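PDB 4KZS: LPP20 lipofamily protein from Helicobacter pylori R046Wa, which is of unknown function but is a secreted protein of the LPP20 lipoprotein family, with a possible link to the outer membrane and the Tol-Pal system. Local coordinates for residues A[31-36]-A[95-100]; A[120-125]-A[165-170]. All coordinates share one frame; numbering follows the deposited sequence.

Contact 1: residues A[31-36]-A[95-100]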
loop_
_atom_site.group_PDB
_atom_site.type_symbol
_atom_site.label_atom_id
_atom_site.label_comp_id
_atom_site.label_asym_id
_atom_site.label_seq_id
_atom_site.Cartn_x
_atom_site.Cartn_y
_atom_site.Cartn_z
ATOM N N ALA A 31 -15.571 -14.577 -20.012
ATOM C CA ALA A 31 -16.291 -13.385 -19.516
ATOM C C ALA A 31 -17.405 -13.804 -18.555
ATOM O O ALA A 31 -17.744 -13.073 -17.602
ATOM C CB ALA A 31 -16.871 -12.586 -20.662
ATOM N N SER A 32 -17.960 -14.992 -18.795
ATOM C CA SER A 32 -19.025 -15.452 -17.951
ATOM C C SER A 32 -18.452 -15.723 -16.566
ATOM O O SER A 32 -18.889 -15.094 -15.584
ATOM C CB SER A 32 -19.696 -16.678 -18.572
ATOM O OG SER A 32 -20.714 -17.158 -17.737
ATOM N N LYS A 33 -17.454 -16.623 -16.507
ATOM C CA LYS A 33 -16.655 -16.856 -15.293
ATOM C C LYS A 33 -16.381 -15.556 -14.553
ATOM O O LYS A 33 -16.767 -15.421 -13.366
ATOM C CB LYS A 33 -15.358 -17.614 -15.610
ATOM C CG LYS A 33 -15.610 -19.083 -15.925
ATOM C CD LYS A 33 -14.356 -19.955 -16.077
ATOM C CE LYS A 33 -14.558 -20.965 -17.248
ATOM N NZ LYS A 33 -13.549 -22.062 -17.456
ATOM N N GLN A 34 -15.799 -14.569 -15.248
ATOM C CA GLN A 34 -15.498 -13.301 -14.570
ATOM C C GLN A 34 -16.717 -12.583 -14.027
ATOM O O GLN A 34 -16.661 -12.081 -12.896
ATOM C CB GLN A 34 -14.668 -12.356 -15.406
ATOM C CG GLN A 34 -13.310 -12.921 -15.831
ATOM C CD GLN A 34 -12.431 -13.474 -14.685
ATOM O OE1 GLN A 34 -12.414 -12.958 -13.546
ATOM N NE2 GLN A 34 -11.675 -14.524 -15.000
ATOM N N LYS A 35 -17.826 -12.556 -14.777
ATOM C CA LYS A 35 -19.018 -11.794 -14.303
ATOM C C LYS A 35 -19.505 -12.564 -13.056
ATOM O O LYS A 35 -19.914 -11.947 -12.089
ATOM C CB LYS A 35 -20.103 -11.524 -15.413
ATOM C CG LYS A 35 -21.393 -10.696 -15.053
ATOM C CD LYS A 35 -22.685 -10.972 -15.944
ATOM C CE LYS A 35 -24.086 -10.635 -15.302
ATOM N NZ LYS A 35 -25.427 -11.042 -15.914
ATOM N N ALA A 36 -19.365 -13.892 -13.035
ATOM C CA ALA A 36 -19.909 -14.661 -11.920
ATOM C C ALA A 36 -19.066 -14.475 -10.629
ATOM O O ALA A 36 -19.630 -14.347 -9.552
ATOM C CB ALA A 36 -20.036 -16.116 -12.317
ATOM N N TYR A 95 -23.111 -17.262 -22.671
ATOM C CA TYR A 95 -22.636 -18.211 -21.687
ATOM C C TYR A 95 -23.130 -17.810 -20.308
ATOM O O TYR A 95 -23.380 -16.606 -20.025
ATOM C CB TYR A 95 -21.125 -18.275 -21.730
ATOM C CG TYR A 95 -20.600 -18.591 -23.101
ATOM C CD1 TYR A 95 -20.738 -17.679 -24.168
ATOM C CD2 TYR A 95 -19.956 -19.814 -23.343
ATOM C CE1 TYR A 95 -20.259 -17.998 -25.444
ATOM C CE2 TYR A 95 -19.471 -20.147 -24.605
ATOM C CZ TYR A 95 -19.623 -19.242 -25.641
ATOM O OH TYR A 95 -19.126 -19.633 -26.856
ATOM N N TYR A 96 -23.289 -18.817 -19.461
ATOM C CA TYR A 96 -23.728 -18.584 -18.098
ATOM C C TYR A 96 -22.831 -19.421 -17.227
ATOM O O TYR A 96 -22.487 -20.568 -17.577
ATOM C CB TYR A 96 -25.198 -19.012 -17.931
ATOM C CG TYR A 96 -25.700 -19.053 -16.499
ATOM C CD1 TYR A 96 -26.276 -17.944 -15.907
ATOM C CD2 TYR A 96 -25.630 -20.230 -15.744
ATOM C CE1 TYR A 96 -26.751 -17.997 -14.598
ATOM C CE2 TYR A 96 -26.117 -20.281 -14.440
ATOM C CZ TYR A 96 -26.663 -19.162 -13.892
ATOM O OH TYR A 96 -27.117 -19.222 -12.630
ATOM N N THR A 97 -22.458 -18.856 -16.085
ATOM C CA THR A 97 -21.594 -19.525 -15.097
ATOM C C THR A 97 -22.183 -19.195 -13.723
ATOM O O THR A 97 -22.646 -18.036 -13.440
ATOM C CB THR A 97 -20.134 -19.021 -15.189
ATOM O OG1 THR A 97 -19.605 -19.277 -16.500
ATOM C CG2 THR A 97 -19.233 -19.736 -14.222
ATOM N N ARG A 98 -22.233 -20.198 -12.862
ATOM C CA ARG A 98 -22.580 -19.882 -11.498
ATOM C C ARG A 98 -21.542 -20.538 -10.569
ATOM O O ARG A 98 -21.080 -21.626 -10.847
ATOM C CB ARG A 98 -23.979 -20.376 -11.264
ATOM C CG ARG A 98 -24.492 -20.239 -9.851
ATOM C CD ARG A 98 -25.304 -21.515 -9.687
ATOM N NE ARG A 98 -26.547 -21.185 -9.063
ATOM C CZ ARG A 98 -27.403 -22.064 -8.606
ATOM N NH1 ARG A 98 -27.207 -23.365 -8.760
ATOM N NH2 ARG A 98 -28.485 -21.606 -8.034
ATOM N N VAL A 99 -21.175 -19.847 -9.498
ATOM C CA VAL A 99 -20.068 -20.223 -8.658
ATOM C C VAL A 99 -20.525 -20.057 -7.260
ATOM O O VAL A 99 -21.491 -19.379 -7.003
ATOM C CB VAL A 99 -18.849 -19.307 -8.807
ATOM C CG1 VAL A 99 -18.290 -19.394 -10.193
ATOM C CG2 VAL A 99 -19.251 -17.880 -8.596
ATOM N N ARG A 100 -19.864 -20.758 -6.352
ATOM C CA ARG A 100 -20.149 -20.642 -4.943
ATOM C C ARG A 100 -18.907 -20.906 -4.139
ATOM O O ARG A 100 -17.872 -21.409 -4.663
ATOM C CB ARG A 100 -21.205 -21.638 -4.561
ATOM C CG ARG A 100 -20.757 -23.070 -4.731
ATOM C CD ARG A 100 -21.856 -23.981 -4.251
ATOM N NE ARG A 100 -21.383 -25.360 -4.119
ATOM C CZ ARG A 100 -22.069 -26.314 -3.476
ATOM N NH1 ARG A 100 -23.256 -26.067 -2.938
ATOM N NH2 ARG A 100 -21.587 -27.522 -3.387
#

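Contact 2: residues A[120-125]-A[165-170]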
loop_
_atom_site.group_PDB
_atom_site.type_symbol
_atom_site.label_atom_id
_atom_site.label_comp_id
_atom_site.label_asym_id
_atom_site.label_seq_id
_atom_site.Cartn_x
_atom_site.Cartn_y
_atom_site.Cartn_z
ATOM N N GLN A 120 4.549 -10.369 6.576
ATOM C CA GLN A 120 5.265 -9.696 5.522
ATOM C C GLN A 120 5.796 -8.393 6.096
ATOM O O GLN A 120 6.678 -7.774 5.503
ATOM C CB GLN A 120 4.341 -9.394 4.369
ATOM C CG GLN A 120 5.104 -8.846 3.205
ATOM C CD GLN A 120 4.216 -8.585 2.038
ATOM O OE1 GLN A 120 3.196 -9.264 1.864
ATOM N NE2 GLN A 120 4.583 -7.587 1.217
ATOM N N PHE A 121 5.223 -7.974 7.231
ATOM C CA PHE A 121 5.474 -6.669 7.814
ATOM C C PHE A 121 6.788 -6.779 8.505
ATOM O O PHE A 121 7.651 -5.920 8.338
ATOM C CB PHE A 121 4.403 -6.308 8.850
ATOM C CG PHE A 121 4.296 -4.832 9.146
ATOM C CD1 PHE A 121 3.735 -3.962 8.215
ATOM C CD2 PHE A 121 4.732 -4.308 10.354
ATOM C CE1 PHE A 121 3.614 -2.602 8.484
ATOM C CE2 PHE A 121 4.606 -2.951 10.637
ATOM C CZ PHE A 121 4.040 -2.098 9.700
ATOM N N SER A 122 6.928 -7.862 9.271
ATOM C CA SER A 122 8.156 -8.146 10.003
ATOM C C SER A 122 9.372 -8.055 9.089
ATOM O O SER A 122 10.427 -7.611 9.516
ATOM C CB SER A 122 8.076 -9.504 10.669
ATOM O OG SER A 122 7.747 -10.461 9.686
ATOM N N THR A 123 9.205 -8.413 7.818
ATOM C CA THR A 123 10.295 -8.318 6.835
ATOM C C THR A 123 10.456 -6.910 6.223
ATOM O O THR A 123 11.151 -6.721 5.209
ATOM C CB THR A 123 10.170 -9.384 5.711
ATOM O OG1 THR A 123 9.412 -8.866 4.607
ATOM C CG2 THR A 123 9.580 -10.689 6.250
ATOM N N LEU A 124 9.811 -5.931 6.847
ATOM C CA LEU A 124 9.849 -4.565 6.359
ATOM C C LEU A 124 10.331 -3.575 7.412
ATOM O O LEU A 124 10.642 -2.439 7.078
ATOM C CB LEU A 124 8.475 -4.159 5.846
ATOM C CG LEU A 124 8.207 -4.496 4.393
ATOM C CD1 LEU A 124 6.785 -4.084 4.037
ATOM C CD2 LEU A 124 9.222 -3.781 3.521
ATOM N N MET A 125 10.410 -4.018 8.666
ATOM C CA MET A 125 10.793 -3.175 9.802
ATOM C C MET A 125 12.205 -2.553 9.738
ATOM O O MET A 125 12.879 -2.686 8.716
ATOM C CB MET A 125 10.653 -3.999 11.054
ATOM C CG MET A 125 9.232 -4.416 11.283
ATOM S SD MET A 125 9.167 -5.271 12.846
ATOM C CE MET A 125 10.048 -6.798 12.466
ATOM N N GLU A 165 -2.088 -3.257 16.690
ATOM C CA GLU A 165 -1.667 -2.133 17.533
ATOM C C GLU A 165 -0.154 -1.993 17.649
ATOM O O GLU A 165 0.385 -0.887 17.624
ATOM C CB GLU A 165 -2.261 -2.249 18.934
ATOM C CG GLU A 165 -1.520 -1.438 19.994
ATOM C CD GLU A 165 -2.376 -1.065 21.182
ATOM O OE1 GLU A 165 -1.796 -0.587 22.191
ATOM O OE2 GLU A 165 -3.619 -1.244 21.102
ATOM N N ASN A 166 0.525 -3.120 17.764
ATOM C CA ASN A 166 1.945 -3.095 17.950
ATOM C C ASN A 166 2.655 -2.668 16.718
ATOM O O ASN A 166 3.653 -1.962 16.781
ATOM C CB ASN A 166 2.436 -4.474 18.327
ATOM C CG ASN A 166 3.427 -4.420 19.445
ATOM O OD1 ASN A 166 4.609 -4.148 19.216
ATOM N ND2 ASN A 166 2.945 -4.638 20.687
ATOM N N TYR A 167 2.155 -3.142 15.592
ATOM C CA TYR A 167 2.770 -2.850 14.337
ATOM C C TYR A 167 2.530 -1.411 14.009
ATOM O O TYR A 167 3.405 -0.729 13.503
ATOM C CB TYR A 167 2.151 -3.696 13.269
ATOM C CG TYR A 167 2.817 -5.017 13.081
ATOM C CD1 TYR A 167 4.199 -5.136 13.122
ATOM C CD2 TYR A 167 2.067 -6.146 12.802
ATOM C CE1 TYR A 167 4.815 -6.353 12.916
ATOM C CE2 TYR A 167 2.674 -7.365 12.586
ATOM C CZ TYR A 167 4.049 -7.467 12.649
ATOM O OH TYR A 167 4.672 -8.677 12.433
ATOM N N GLU A 168 1.334 -0.943 14.308
ATOM C CA GLU A 168 1.024 0.435 14.086
ATOM C C GLU A 168 2.077 1.295 14.781
ATOM O O GLU A 168 2.803 2.030 14.127
ATOM C CB GLU A 168 -0.378 0.724 14.568
ATOM C CG GLU A 168 -1.424 0.161 13.627
ATOM C CD GLU A 168 -1.728 1.072 12.452
ATOM O OE1 GLU A 168 -2.511 0.683 11.569
ATOM O OE2 GLU A 168 -1.213 2.195 12.406
ATOM N N LYS A 169 2.196 1.165 16.094
ATOM C CA LYS A 169 3.294 1.801 16.826
ATOM C C LYS A 169 4.574 1.803 16.019
ATOM O O LYS A 169 5.048 2.845 15.602
ATOM C CB LYS A 169 3.528 1.154 18.194
ATOM C CG LYS A 169 4.592 1.861 19.022
ATOM C CD LYS A 169 4.132 3.253 19.469
ATOM C CE LYS A 169 5.210 3.962 20.281
ATOM N NZ LYS A 169 4.822 5.251 20.892
ATOM N N ILE A 170 5.126 0.635 15.766
ATOM C CA ILE A 170 6.368 0.554 14.982
ATOM C C ILE A 170 6.333 1.375 13.694
ATOM O O ILE A 170 7.369 1.803 13.199
ATOM C CB ILE A 170 6.639 -0.901 14.641
ATOM C CG1 ILE A 170 6.911 -1.670 15.925
ATOM C CG2 ILE A 170 7.773 -1.031 13.638
ATOM C CD1 ILE A 170 6.702 -3.159 15.750
#

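Contact 1: residues A[31-36]-A[95-100]
S32 and T97 meet hydroxyl to hydroxyl between helix 29-53 and strand 94-102. The side chains of both residues start toward the opposing segment. S32 OG lies anti to its own backbone N (chi1 178°), which carries it out to the strand. It forms a hydrogen bond with T97 OG1 at 2.7 Å. Either hydroxyl could be the donor. The methyl of T97 is turned to the helix as well. T97 CG2 lies 4.0 Å from K33 CA and 4.1 Å from K33 CG, where the two side chains pass at a slant. K33 itself starts away from the strand, and only the root of its chain takes part.

One turn along the helix, A36 also faces the strand. Its CB rests 3.4 Å from T97 O, against the backbone. The same methyl is 4.2 Å from V99 CG2, which also lies 3.7 Å from A36 O. At the other end, Y95 CB touches S32 CB at 3.8 Å, while the end of the side chain leads away; Y95 also touches K29 and V90. V99 reaches on to L40 of the same helix. The axes of the two segments come within 7.0 Å at an angle of 39°, and small residues on the helix suit this close approach.

T97 pairs through its backbone with G24 of strand 19-26. S32 thus bonds to strand 94-102 and, weakly through G24 O, to strand 19-26. The chemistry is mixed: the S32-T97 bond gives both buried hydroxyls a partner, and carbon contacts of Y95, K33, A36 and V99 flank it as the helix packs on the antiparallel sheet.

Contact 2: residues A[120-125]-A[165-170]
F121 and Y167 form a T-shaped (edge-to-face) pair. The edge of the F121 ring points at the face of Y167. The ring centroids are 4.5 Å apart and the planes are inclined at 62°. The rings are modelled too close at one point, so the fine detail of the pair is doubtful. F121 CB lies over the same ring, 4.1 Å from the centroid of Y167 and 16° off its normal, a CH-pi contact. F121 CG is anti to the backbone N (chi1 -160°), which places CG over the tyrosine face, toward its rim. The two side chains run alongside each other in opposite senses. The far end of the phenyl ring reaches the other helix's backbone, with F121 CZ 4.1 Å from Y167 O.

Two smaller contacts border the pair. M125 SD sits at the edge of the tyrosine ring, near its plane, 4.5 Å from Y167 CE1. The same sulfur lies 4.4 Å from I170 CD1, so M125 touches two residues one turn apart on helix 165-172. S122 CB is 3.9 Å from Y167 OH, near the tip of the tyrosine.

Further out, the chain after F121 turns back on itself. L124 N bonds to F121 O, and T123 OG1 donates to Q120 O at 3.1 Å from above the carbonyl plane. This turn brings M125 round to the side of I170. Y167 makes a second edge-to-face pair with Y118, from helix 103-121. F121 is buried against M140, L143 and L144 of helix 135-157. It thus contacts the two other helices of the middle region. This is aromatic and apolar interhelical packing; the protein contains a three-helix bundle, to which these helices may belong.

Overall arrangement
The two contacts lie in different family regions of one chain. Contact 1 belongs to the LPP20 lipoprotein region and packs a helix on a three-stranded antiparallel sheet. Contact 2 belongs to the middle domain and joins helices. They follow in series: contact 1 closes before contact 2 opens. Strand 94-102 of contact 1 is followed directly by helix 103-121, whose far end enters contact 2. Their centres are 39 Å apart, and their nearest atoms about 22 Å, so they do not touch. The centre of contact 1 lies about 30 Å from the centre of the chain, that of contact 2 about 14 Å. The link between them is helix 103-121 itself.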